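Local coordinates for glucose-binding protein (Thermus thermophilus HB27, PDB 2B3B) that binds glucose in the cleft between its two lobes and probably serves as the solute-binding component of a sugar transport system, at residues F6-G11 with Q64-M69; P115-R120 with L276-G281; T168-W173 with S345-A350. All coordinates share one frame; numbering follows the deposited sequence.

Contact 1 (F6-G11 with Q64-M69); sequences FSWWAG and QVHAGM. With GLC (alpha-D-glucopyranose), chain G.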
loop_
_atom_site.group_PDB
_atom_site.type_symbol
_atom_site.label_atom_id
_atom_site.label_comp_id
_atom_site.label_asym_id
_atom_site.label_seq_id
_atom_site.Cartn_x
_atom_site.Cartn_y
_atom_site.Cartn_z
ATOM N N PHE A 6 15.190 -5.433 7.241
ATOM C CA PHE A 6 14.607 -6.193 6.149
ATOM C C PHE A 6 13.410 -5.408 5.594
ATOM O O PHE A 6 12.574 -4.906 6.342
ATOM C CB PHE A 6 14.224 -7.559 6.710
ATOM C CG PHE A 6 13.772 -8.574 5.673
ATOM C CD1 PHE A 6 14.636 -9.581 5.249
ATOM C CD2 PHE A 6 12.472 -8.565 5.201
ATOM C CE1 PHE A 6 14.235 -10.529 4.321
ATOM C CE2 PHE A 6 12.047 -9.538 4.297
ATOM C CZ PHE A 6 12.944 -10.504 3.844
ATOM N N SER A 7 13.351 -5.261 4.276
ATOM C CA SER A 7 12.288 -4.514 3.631
ATOM C C SER A 7 12.248 -4.851 2.134
ATOM O O SER A 7 13.077 -5.612 1.630
ATOM C CB SER A 7 12.513 -3.005 3.799
ATOM O OG SER A 7 13.476 -2.491 2.897
ATOM N N TRP A 8 11.289 -4.270 1.434
ATOM C CA TRP A 8 11.294 -4.376 -0.014
ATOM C C TRP A 8 11.569 -3.041 -0.675
ATOM O O TRP A 8 11.235 -2.816 -1.837
ATOM C CB TRP A 8 10.021 -5.051 -0.518
ATOM C CG TRP A 8 8.690 -4.448 -0.255
ATOM C CD1 TRP A 8 7.999 -3.618 -1.078
ATOM C CD2 TRP A 8 7.809 -4.768 0.825
ATOM N NE1 TRP A 8 6.746 -3.356 -0.562
ATOM C CE2 TRP A 8 6.596 -4.065 0.604
ATOM C CE3 TRP A 8 7.916 -5.599 1.947
ATOM C CZ2 TRP A 8 5.507 -4.140 1.488
ATOM C CZ3 TRP A 8 6.822 -5.672 2.837
ATOM C CH2 TRP A 8 5.651 -4.939 2.602
ATOM N N TRP A 9 12.243 -2.155 0.048
ATOM C CA TRP A 9 12.477 -0.825 -0.485
ATOM C C TRP A 9 13.755 -0.782 -1.321
ATOM O O TRP A 9 14.707 -0.076 -0.997
ATOM C CB TRP A 9 12.490 0.191 0.648
ATOM C CG TRP A 9 11.137 0.414 1.191
ATOM C CD1 TRP A 9 9.939 0.399 0.499
ATOM C CD2 TRP A 9 10.806 0.698 2.554
ATOM N NE1 TRP A 9 8.902 0.624 1.360
ATOM C CE2 TRP A 9 9.398 0.841 2.620
ATOM C CE3 TRP A 9 11.563 0.827 3.732
ATOM C CZ2 TRP A 9 8.732 1.121 3.812
ATOM C CZ3 TRP A 9 10.900 1.101 4.925
ATOM C CH2 TRP A 9 9.497 1.248 4.958
ATOM N N ALA A 10 13.759 -1.551 -2.411
ATOM C CA ALA A 10 14.943 -1.715 -3.241
ATOM C C ALA A 10 14.902 -0.706 -4.353
ATOM O O ALA A 10 13.849 -0.145 -4.653
ATOM C CB ALA A 10 14.994 -3.109 -3.789
ATOM N N GLY A 11 16.060 -0.457 -4.957
ATOM C CA GLY A 11 16.172 0.391 -6.136
ATOM C C GLY A 11 15.627 1.780 -5.899
ATOM O O GLY A 11 16.001 2.452 -4.912
ATOM N N GLN A 64 10.060 -4.743 7.633
ATOM C CA GLN A 64 8.924 -4.008 7.108
ATOM C C GLN A 64 7.696 -4.911 7.133
ATOM O O GLN A 64 7.747 -6.053 6.700
ATOM C CB GLN A 64 9.206 -3.588 5.672
ATOM C CG GLN A 64 8.154 -2.721 5.049
ATOM C CD GLN A 64 8.401 -2.419 3.567
ATOM O OE1 GLN A 64 9.469 -2.671 3.032
ATOM N NE2 GLN A 64 7.393 -1.879 2.913
ATOM N N VAL A 65 6.591 -4.383 7.639
ATOM C CA VAL A 65 5.381 -5.162 7.757
ATOM C C VAL A 65 4.219 -4.209 7.820
ATOM O O VAL A 65 4.303 -3.129 8.408
ATOM C CB VAL A 65 5.438 -6.106 9.003
ATOM C CG1 VAL A 65 5.635 -5.316 10.310
ATOM C CG2 VAL A 65 4.173 -7.005 9.079
ATOM N N HIS A 66 3.120 -4.605 7.190
ATOM C CA HIS A 66 1.946 -3.800 7.146
ATOM C C HIS A 66 1.176 -3.881 8.458
ATOM O O HIS A 66 0.935 -4.977 8.986
ATOM C CB HIS A 66 1.025 -4.220 5.982
ATOM C CG HIS A 66 1.550 -3.839 4.632
ATOM N ND1 HIS A 66 1.699 -4.735 3.598
ATOM C CD2 HIS A 66 1.986 -2.653 4.167
ATOM C CE1 HIS A 66 2.179 -4.109 2.541
ATOM N NE2 HIS A 66 2.344 -2.836 2.853
ATOM N N ALA A 67 0.764 -2.721 8.948
ATOM C CA ALA A 67 -0.127 -2.653 10.079
ATOM C C ALA A 67 -1.469 -3.291 9.715
ATOM O O ALA A 67 -2.019 -3.044 8.610
ATOM C CB ALA A 67 -0.348 -1.191 10.508
ATOM N N GLY A 68 -2.005 -4.076 10.646
ATOM C CA GLY A 68 -3.313 -4.692 10.486
ATOM C C GLY A 68 -3.229 -6.199 10.465
ATOM O O GLY A 68 -2.379 -6.789 11.120
ATOM N N MET A 69 -4.098 -6.832 9.670
ATOM C CA MET A 69 -4.195 -8.283 9.664
ATOM C C MET A 69 -2.976 -8.999 9.132
ATOM O O MET A 69 -2.716 -10.126 9.528
ATOM C CB MET A 69 -5.431 -8.731 8.875
ATOM C CG MET A 69 -6.721 -8.420 9.561
ATOM S SD MET A 69 -6.728 -9.102 11.243
ATOM C CE MET A 69 -8.167 -8.265 11.863
HETATM C C1 GLC G . 3.864 -1.816 -0.332
HETATM C C2 GLC G . 4.367 -0.789 0.742
HETATM C C3 GLC G . 5.014 0.494 0.201
HETATM C C4 GLC G . 5.686 0.248 -1.153
HETATM C C5 GLC G . 4.681 -0.349 -2.156
HETATM C C6 GLC G . 5.254 -0.683 -3.543
HETATM O O1 GLC G . 2.589 -2.310 -0.155
HETATM O O2 GLC G . 3.465 -0.571 1.840
HETATM O O3 GLC G . 6.008 0.908 1.126
HETATM O O4 GLC G . 6.194 1.466 -1.672
HETATM O O5 GLC G . 4.077 -1.552 -1.710
HETATM O O6 GLC G . 6.283 -1.622 -3.445
#
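The side-chain amide of Gln64 is slotted between the indoles of Trp8 and Trp9, which lie on its two sides. The amide plane is 18° from the Trp8 ring and 28° from that of Trp9, so both pairs are stacked. NE2 of Gln64 sits 3.2 Å above the plane of Trp8, toward its rim, whereas OE1 lies over the centre of the Trp9 ring. With CG anti to the backbone N (chi1 -175°) and the chain extended beyond it, Gln64 reaches straight in from its strand, and its CG makes a CH-pi contact with the six-membered ring of Trp8. The rotation of the amide is fixed by polar bonds at both ends: Trp8 N donates to Gln64 OE1 (2.9 Å), and NE2 is hydrogen-bonded to Asp278 OD1. Beyond the amide, the edge of Trp8 turns toward the face of His66 in an offset edge-to-face pair, their centroids 5.2 Å apart. His66 is anchored through ND1 to Glu70, while its NE2 donates to O2 of the glucose at 2.7 Å. Trp9 NE1 reaches the sugar O3 at 2.9 Å, and C1 of the sugar meets the rim of Trp8. At the strand end, Gln64 N donates to Phe6 O (2.8 Å). Parallel strands 2-7 and 62-66 thus deliver these aromatic groups from their C-terminal ends, an arrangement characteristic of the sugar pocket of a periplasmic solute-binding fold.

Contact 2 (P115-R120 with L276-G281); sequences PVNIHR and LSDSFG. With GLC (alpha-D-glucopyranose), chain G.
Asn117 and Asp278 lock together at the centre of two antiparallel segments of one sheet, whose chain links to strands 123-126 and 262-265 of the second sheet, consistent with the hinge crossovers of solute-binding proteins. This is the tight part. Asn117 ND2 donates to the anti lone pair of Asp278 OD2 at 2.8 Å, with that oxygen nearly in the amide plane, and Asn117 OD1 accepts from Asp278 N at 2.8 Å. The compact fit follows from Asn117 CG lying between the backbone N and the carbonyl carbon (chi1 72°). Ser277 OG donates to Asn117 O at 2.7 Å. On one flank His119 and Leu276 form a hydrogen-bonded antiparallel pair, with CB of His119 against CG of Leu276. The other flank, a register step away, is held by Val116 N to Asp278 O, and Pro115 faces Ser279 as a non-hydrogen-bonded pair. Between the two segments the looser side is that of Ile118, whose CD1 stays 4.3 Å from Ser277 CB; Leu101 of helix 99-104 packs against both residues. His119 ND1 is tied to Asp243. The carboxylate of Asp278 spans two sugar hydroxyls: glucose O2 donates to OD1 and O3 to OD2, each at 2.6 Å.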
loop_
_atom_site.group_PDB
_atom_site.type_symbol
_atom_site.label_atom_id
_atom_site.label_comp_id
_atom_site.label_asym_id
_atom_site.label_seq_id
_atom_site.Cartn_x
_atom_site.Cartn_y
_atom_site.Cartn_z
ATOM N N PRO A 115 4.465 2.126 13.338
ATOM C CA PRO A 115 4.189 2.756 12.054
ATOM C C PRO A 115 5.137 3.899 11.678
ATOM O O PRO A 115 5.414 4.807 12.502
ATOM C CB PRO A 115 2.776 3.289 12.206
ATOM C CG PRO A 115 2.283 2.831 13.532
ATOM C CD PRO A 115 3.391 2.355 14.331
ATOM N N VAL A 116 5.594 3.890 10.428
ATOM C CA VAL A 116 6.514 4.916 9.959
ATOM C C VAL A 116 5.809 5.898 9.056
ATOM O O VAL A 116 6.274 7.025 8.843
ATOM C CB VAL A 116 7.784 4.303 9.326
ATOM C CG1 VAL A 116 7.474 3.523 8.080
ATOM C CG2 VAL A 116 8.823 5.412 8.997
ATOM N N ASN A 117 4.650 5.491 8.540
ATOM C CA ASN A 117 3.994 6.239 7.509
ATOM C C ASN A 117 2.538 5.851 7.365
ATOM O O ASN A 117 2.057 4.932 8.033
ATOM C CB ASN A 117 4.733 6.046 6.166
ATOM C CG ASN A 117 4.540 4.652 5.544
ATOM O OD1 ASN A 117 3.746 3.846 6.013
ATOM N ND2 ASN A 117 5.280 4.377 4.467
ATOM N N ILE A 118 1.858 6.592 6.508
ATOM C CA ILE A 118 0.546 6.225 5.968
ATOM C C ILE A 118 0.657 6.376 4.435
ATOM O O ILE A 118 1.037 7.447 3.945
ATOM C CB ILE A 118 -0.579 7.159 6.450
ATOM C CG1 ILE A 118 -0.675 7.181 7.999
ATOM C CG2 ILE A 118 -1.917 6.781 5.801
ATOM C CD1 ILE A 118 -1.264 5.904 8.582
ATOM N N HIS A 119 0.348 5.307 3.689
ATOM C CA HIS A 119 0.132 5.397 2.237
ATOM C C HIS A 119 -1.355 5.298 1.946
ATOM O O HIS A 119 -2.119 4.712 2.698
ATOM C CB HIS A 119 0.847 4.284 1.450
ATOM C CG HIS A 119 2.269 4.580 1.085
ATOM N ND1 HIS A 119 2.625 5.588 0.218
ATOM C CD2 HIS A 119 3.422 3.954 1.429
ATOM C CE1 HIS A 119 3.938 5.591 0.073
ATOM N NE2 HIS A 119 4.444 4.609 0.794
ATOM N N ARG A 120 -1.750 5.854 0.815
ATOM C CA ARG A 120 -3.110 5.751 0.306
ATOM C C ARG A 120 -3.068 4.894 -0.947
ATOM O O ARG A 120 -2.181 5.078 -1.783
ATOM C CB ARG A 120 -3.618 7.125 -0.061
ATOM C CG ARG A 120 -5.063 7.164 -0.494
ATOM C CD ARG A 120 -5.489 8.568 -0.708
ATOM N NE ARG A 120 -6.918 8.672 -0.975
ATOM C CZ ARG A 120 -7.579 9.818 -1.106
ATOM N NH1 ARG A 120 -6.952 10.971 -0.997
ATOM N NH2 ARG A 120 -8.885 9.817 -1.328
ATOM N N LEU A 276 -3.020 2.259 4.137
ATOM C CA LEU A 276 -2.134 1.209 4.605
ATOM C C LEU A 276 -0.983 1.874 5.349
ATOM O O LEU A 276 -0.778 3.059 5.232
ATOM C CB LEU A 276 -1.586 0.361 3.439
ATOM C CG LEU A 276 -0.852 1.198 2.375
ATOM C CD1 LEU A 276 0.547 0.693 2.196
ATOM C CD2 LEU A 276 -1.613 1.316 1.030
ATOM N N SER A 277 -0.212 1.093 6.078
ATOM C CA SER A 277 0.879 1.629 6.877
ATOM C C SER A 277 2.049 0.651 6.919
ATOM O O SER A 277 1.901 -0.540 7.282
ATOM C CB SER A 277 0.373 1.962 8.290
ATOM O OG SER A 277 1.378 2.564 9.071
ATOM N N ASP A 278 3.212 1.157 6.528
ATOM C CA ASP A 278 4.467 0.450 6.732
ATOM C C ASP A 278 4.927 0.627 8.183
ATOM O O ASP A 278 4.938 1.743 8.705
ATOM C CB ASP A 278 5.526 0.982 5.786
ATOM C CG ASP A 278 5.190 0.727 4.315
ATOM O OD1 ASP A 278 4.882 -0.439 3.969
ATOM O OD2 ASP A 278 5.255 1.696 3.521
ATOM N N SER A 279 5.319 -0.472 8.814
ATOM C CA SER A 279 5.679 -0.477 10.215
ATOM C C SER A 279 6.826 -1.449 10.425
ATOM O O SER A 279 7.136 -2.285 9.553
ATOM C CB SER A 279 4.438 -0.808 11.067
ATOM O OG SER A 279 4.129 -2.184 11.055
ATOM N N PHE A 280 7.483 -1.310 11.570
ATOM C CA PHE A 280 8.576 -2.171 11.969
ATOM C C PHE A 280 8.336 -2.694 13.385
ATOM O O PHE A 280 7.945 -1.943 14.268
ATOM C CB PHE A 280 9.890 -1.393 11.941
ATOM C CG PHE A 280 10.425 -1.177 10.556
ATOM C CD1 PHE A 280 11.180 -2.157 9.946
ATOM C CD2 PHE A 280 10.148 -0.014 9.876
ATOM C CE1 PHE A 280 11.664 -1.983 8.644
ATOM C CE2 PHE A 280 10.633 0.195 8.572
ATOM C CZ PHE A 280 11.387 -0.820 7.950
ATOM N N GLY A 281 8.607 -3.978 13.579
ATOM C CA GLY A 281 8.530 -4.606 14.880
ATOM C C GLY A 281 9.862 -5.126 15.396
ATOM O O GLY A 281 10.921 -4.852 14.830
HETATM C C1 GLC G . 3.864 -1.816 -0.332
HETATM C C2 GLC G . 4.367 -0.789 0.742
HETATM C C3 GLC G . 5.014 0.494 0.201
HETATM C C4 GLC G . 5.686 0.248 -1.153
HETATM C C5 GLC G . 4.681 -0.349 -2.156
HETATM C C6 GLC G . 5.254 -0.683 -3.543
HETATM O O1 GLC G . 2.589 -2.310 -0.155
HETATM O O2 GLC G . 3.465 -0.571 1.840
HETATM O O3 GLC G . 6.008 0.908 1.126
HETATM O O4 GLC G . 6.194 1.466 -1.672
HETATM O O5 GLC G . 4.077 -1.552 -1.710
HETATM O O6 GLC G . 6.283 -1.622 -3.445
#

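Contact 3 (T168-W173 with S345-A350); sequences TQQHLW and SLVHGA. With GLC (alpha-D-glucopyranose), chain G.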
loop_
_atom_site.group_PDB
_atom_site.type_symbol
_atom_site.label_atom_id
_atom_site.label_comp_id
_atom_site.label_asym_id
_atom_site.label_seq_id
_atom_site.Cartn_x
_atom_site.Cartn_y
_atom_site.Cartn_z
ATOM N N THR A 168 -0.565 -5.391 -9.012
ATOM C CA THR A 168 -1.077 -4.080 -9.397
ATOM C C THR A 168 -2.502 -4.190 -9.971
ATOM O O THR A 168 -3.272 -3.240 -9.901
ATOM C CB THR A 168 -0.173 -3.328 -10.428
ATOM O OG1 THR A 168 -0.353 -3.890 -11.744
ATOM C CG2 THR A 168 1.301 -3.383 -10.027
ATOM N N GLN A 169 -2.853 -5.360 -10.505
ATOM C CA GLN A 169 -4.242 -5.629 -10.945
ATOM C C GLN A 169 -5.166 -5.807 -9.753
ATOM O O GLN A 169 -6.315 -5.364 -9.771
ATOM C CB GLN A 169 -4.294 -6.860 -11.852
ATOM C CG GLN A 169 -3.429 -6.729 -13.110
ATOM C CD GLN A 169 -3.009 -8.096 -13.712
ATOM O OE1 GLN A 169 -3.660 -9.130 -13.471
ATOM N NE2 GLN A 169 -1.897 -8.098 -14.458
ATOM N N GLN A 170 -4.659 -6.451 -8.702
ATOM C CA GLN A 170 -5.391 -6.550 -7.435
ATOM C C GLN A 170 -5.584 -5.147 -6.845
ATOM O O GLN A 170 -6.643 -4.838 -6.276
ATOM C CB GLN A 170 -4.644 -7.414 -6.436
ATOM C CG GLN A 170 -4.357 -8.863 -6.828
ATOM C CD GLN A 170 -3.618 -9.577 -5.706
ATOM O OE1 GLN A 170 -4.047 -9.519 -4.559
ATOM N NE2 GLN A 170 -2.532 -10.258 -6.030
ATOM N N HIS A 171 -4.537 -4.316 -6.969
ATOM C CA HIS A 171 -4.557 -2.929 -6.499
ATOM C C HIS A 171 -5.644 -2.126 -7.177
ATOM O O HIS A 171 -6.405 -1.413 -6.520
ATOM C CB HIS A 171 -3.187 -2.247 -6.665
ATOM C CG HIS A 171 -3.081 -0.916 -5.969
ATOM N ND1 HIS A 171 -2.371 -0.738 -4.800
ATOM C CD2 HIS A 171 -3.614 0.292 -6.271
ATOM C CE1 HIS A 171 -2.469 0.522 -4.418
ATOM N NE2 HIS A 171 -3.231 1.168 -5.287
ATOM N N LEU A 172 -5.710 -2.236 -8.499
ATOM C CA LEU A 172 -6.817 -1.668 -9.232
ATOM C C LEU A 172 -8.156 -2.205 -8.741
ATOM O O LEU A 172 -9.090 -1.439 -8.517
ATOM C CB LEU A 172 -6.656 -1.946 -10.714
ATOM C CG LEU A 172 -7.787 -1.524 -11.634
ATOM C CD1 LEU A 172 -7.917 -0.028 -11.611
ATOM C CD2 LEU A 172 -7.403 -2.030 -13.029
ATOM N N TRP A 173 -8.233 -3.515 -8.546
ATOM C CA TRP A 173 -9.469 -4.151 -8.118
ATOM C C TRP A 173 -9.995 -3.551 -6.810
ATOM O O TRP A 173 -11.191 -3.329 -6.680
ATOM C CB TRP A 173 -9.294 -5.665 -7.957
ATOM C CG TRP A 173 -10.569 -6.362 -7.596
ATOM C CD1 TRP A 173 -11.510 -6.845 -8.475
ATOM C CD2 TRP A 173 -11.084 -6.639 -6.268
ATOM N NE1 TRP A 173 -12.571 -7.395 -7.778
ATOM C CE2 TRP A 173 -12.335 -7.299 -6.434
ATOM C CE3 TRP A 173 -10.617 -6.394 -4.971
ATOM C CZ2 TRP A 173 -13.112 -7.720 -5.350
ATOM C CZ3 TRP A 173 -11.385 -6.796 -3.900
ATOM C CH2 TRP A 173 -12.622 -7.468 -4.096
ATOM N N SER A 345 -6.699 -1.142 3.128
ATOM C CA SER A 345 -6.355 -1.866 1.907
ATOM C C SER A 345 -6.332 -3.374 2.176
ATOM O O SER A 345 -5.966 -3.837 3.274
ATOM C CB SER A 345 -5.000 -1.363 1.361
ATOM O OG SER A 345 -4.356 -2.292 0.505
ATOM N N LEU A 346 -6.756 -4.127 1.164
ATOM C CA LEU A 346 -6.566 -5.560 1.117
ATOM C C LEU A 346 -5.158 -5.896 0.642
ATOM O O LEU A 346 -4.454 -6.714 1.244
ATOM C CB LEU A 346 -7.571 -6.200 0.124
ATOM C CG LEU A 346 -7.190 -7.559 -0.477
ATOM C CD1 LEU A 346 -7.185 -8.636 0.588
ATOM C CD2 LEU A 346 -8.200 -7.958 -1.588
ATOM N N VAL A 347 -4.761 -5.292 -0.477
ATOM C CA VAL A 347 -3.537 -5.691 -1.142
ATOM C C VAL A 347 -2.321 -5.331 -0.296
ATOM O O VAL A 347 -1.284 -6.025 -0.368
ATOM C CB VAL A 347 -3.446 -5.106 -2.575
ATOM C CG1 VAL A 347 -2.111 -5.451 -3.219
ATOM C CG2 VAL A 347 -4.587 -5.707 -3.419
ATOM N N HIS A 348 -2.488 -4.323 0.554
ATOM C CA HIS A 348 -1.402 -3.837 1.400
ATOM C C HIS A 348 -1.654 -4.056 2.908
ATOM O O HIS A 348 -1.213 -3.249 3.740
ATOM C CB HIS A 348 -1.083 -2.402 1.040
ATOM C CG HIS A 348 -0.836 -2.222 -0.429
ATOM N ND1 HIS A 348 0.355 -2.582 -1.045
ATOM C CD2 HIS A 348 -1.667 -1.818 -1.417
ATOM C CE1 HIS A 348 0.250 -2.357 -2.343
ATOM N NE2 HIS A 348 -0.976 -1.920 -2.601
ATOM N N GLY A 349 -2.376 -5.142 3.209
ATOM C CA GLY A 349 -2.282 -5.821 4.496
ATOM C C GLY A 349 -3.113 -5.341 5.667
ATOM O O GLY A 349 -3.007 -5.903 6.766
ATOM N N ALA A 350 -3.962 -4.339 5.460
ATOM C CA ALA A 350 -4.689 -3.794 6.588
ATOM C C ALA A 350 -5.865 -4.714 7.019
ATOM O O ALA A 350 -6.047 -4.952 8.223
ATOM C CB ALA A 350 -5.140 -2.379 6.323
HETATM C C1 GLC G . 3.864 -1.816 -0.332
HETATM C C2 GLC G . 4.367 -0.789 0.742
HETATM C C3 GLC G . 5.014 0.494 0.201
HETATM C C4 GLC G . 5.686 0.248 -1.153
HETATM C C5 GLC G . 4.681 -0.349 -2.156
HETATM C C6 GLC G . 5.254 -0.683 -3.543
HETATM O O1 GLC G . 2.589 -2.310 -0.155
HETATM O O2 GLC G . 3.465 -0.571 1.840
HETATM O O3 GLC G . 6.008 0.908 1.126
HETATM O O4 GLC G . 6.194 1.466 -1.672
HETATM O O5 GLC G . 4.077 -1.552 -1.710
HETATM O O6 GLC G . 6.283 -1.622 -3.445
#
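His171 and His348 meet because their first torsions send the rings toward each other: CG of His171 stands anti to the backbone N (chi1 -169°), projecting the imidazole off helix 166-191, and CG of His348 lies beside its own N, anti to the carbonyl carbon (chi1 -52°), lifting that ring out of the loop. The rings meet rim to rim, with planes 65° apart and neither over the face of the other. His171 ND1 and His348 NE2 are hydrogen-bonded at 2.9 Å, along a somewhat bent path, with each nitrogen at the edge of the other ring. The far nitrogen of His171, NE2, is hydrogen-bonded to Ser121 O, so the ring is pinned at both nitrogens.

Beside this polar pair the contact is apolar. Val347 CG2 rests on Gln170 CB at 3.5 Å, beside the helix backbone, while Leu346 CD2 touches CZ3 of Trp173 at 4.1 Å. The loop keeps its shape through a type I turn from Leu346 to Gly349 and an ST motif in which His348 N donates to Ser345 OG (2.8 Å). Glu174, one residue beyond 168-173 on the same helix, strengthens the join by bonding the backbone N atoms of Leu346 and Val347 as well as Ser345 OG.

His348 ND1 faces glucose O1, although their separation of 2.4 Å is too short to be trusted in detail. A chain of polar contacts thus runs from Ser121 O through His171 to His348, and probably on to O1. The bond from His171 ND1 to His348 NE2 should limit the rotation of the His348 ring and point its ND1 at the sugar, so that His171, without touching the glucose, acts as a second-shell residue that probably orients the first-shell His348.

In the fold
All three contacts are buried, and all reach the same glucose, but their chemistry differs with position. Contacts 1 and 2 share one sheet, in which strands 62-66 and 272-280 are neighbours, and they join directly through Val65 O with Ser279 OG and Ala67 N with Ser277 O. Contact 1 offers ring edges and ring N-H groups to the sugar, keeping indole faces for Gln64, whereas contact 2 supplies a carboxylate set in an antiparallel backbone-bonded pairing. Contact 3, about 14 to 15 Å away between centres, instead sets a helix against a loop, with a histidine pair beside apolar packing. It touches the others through His348 O, near His66 and Leu276, and through Met69 N with Ala350 O.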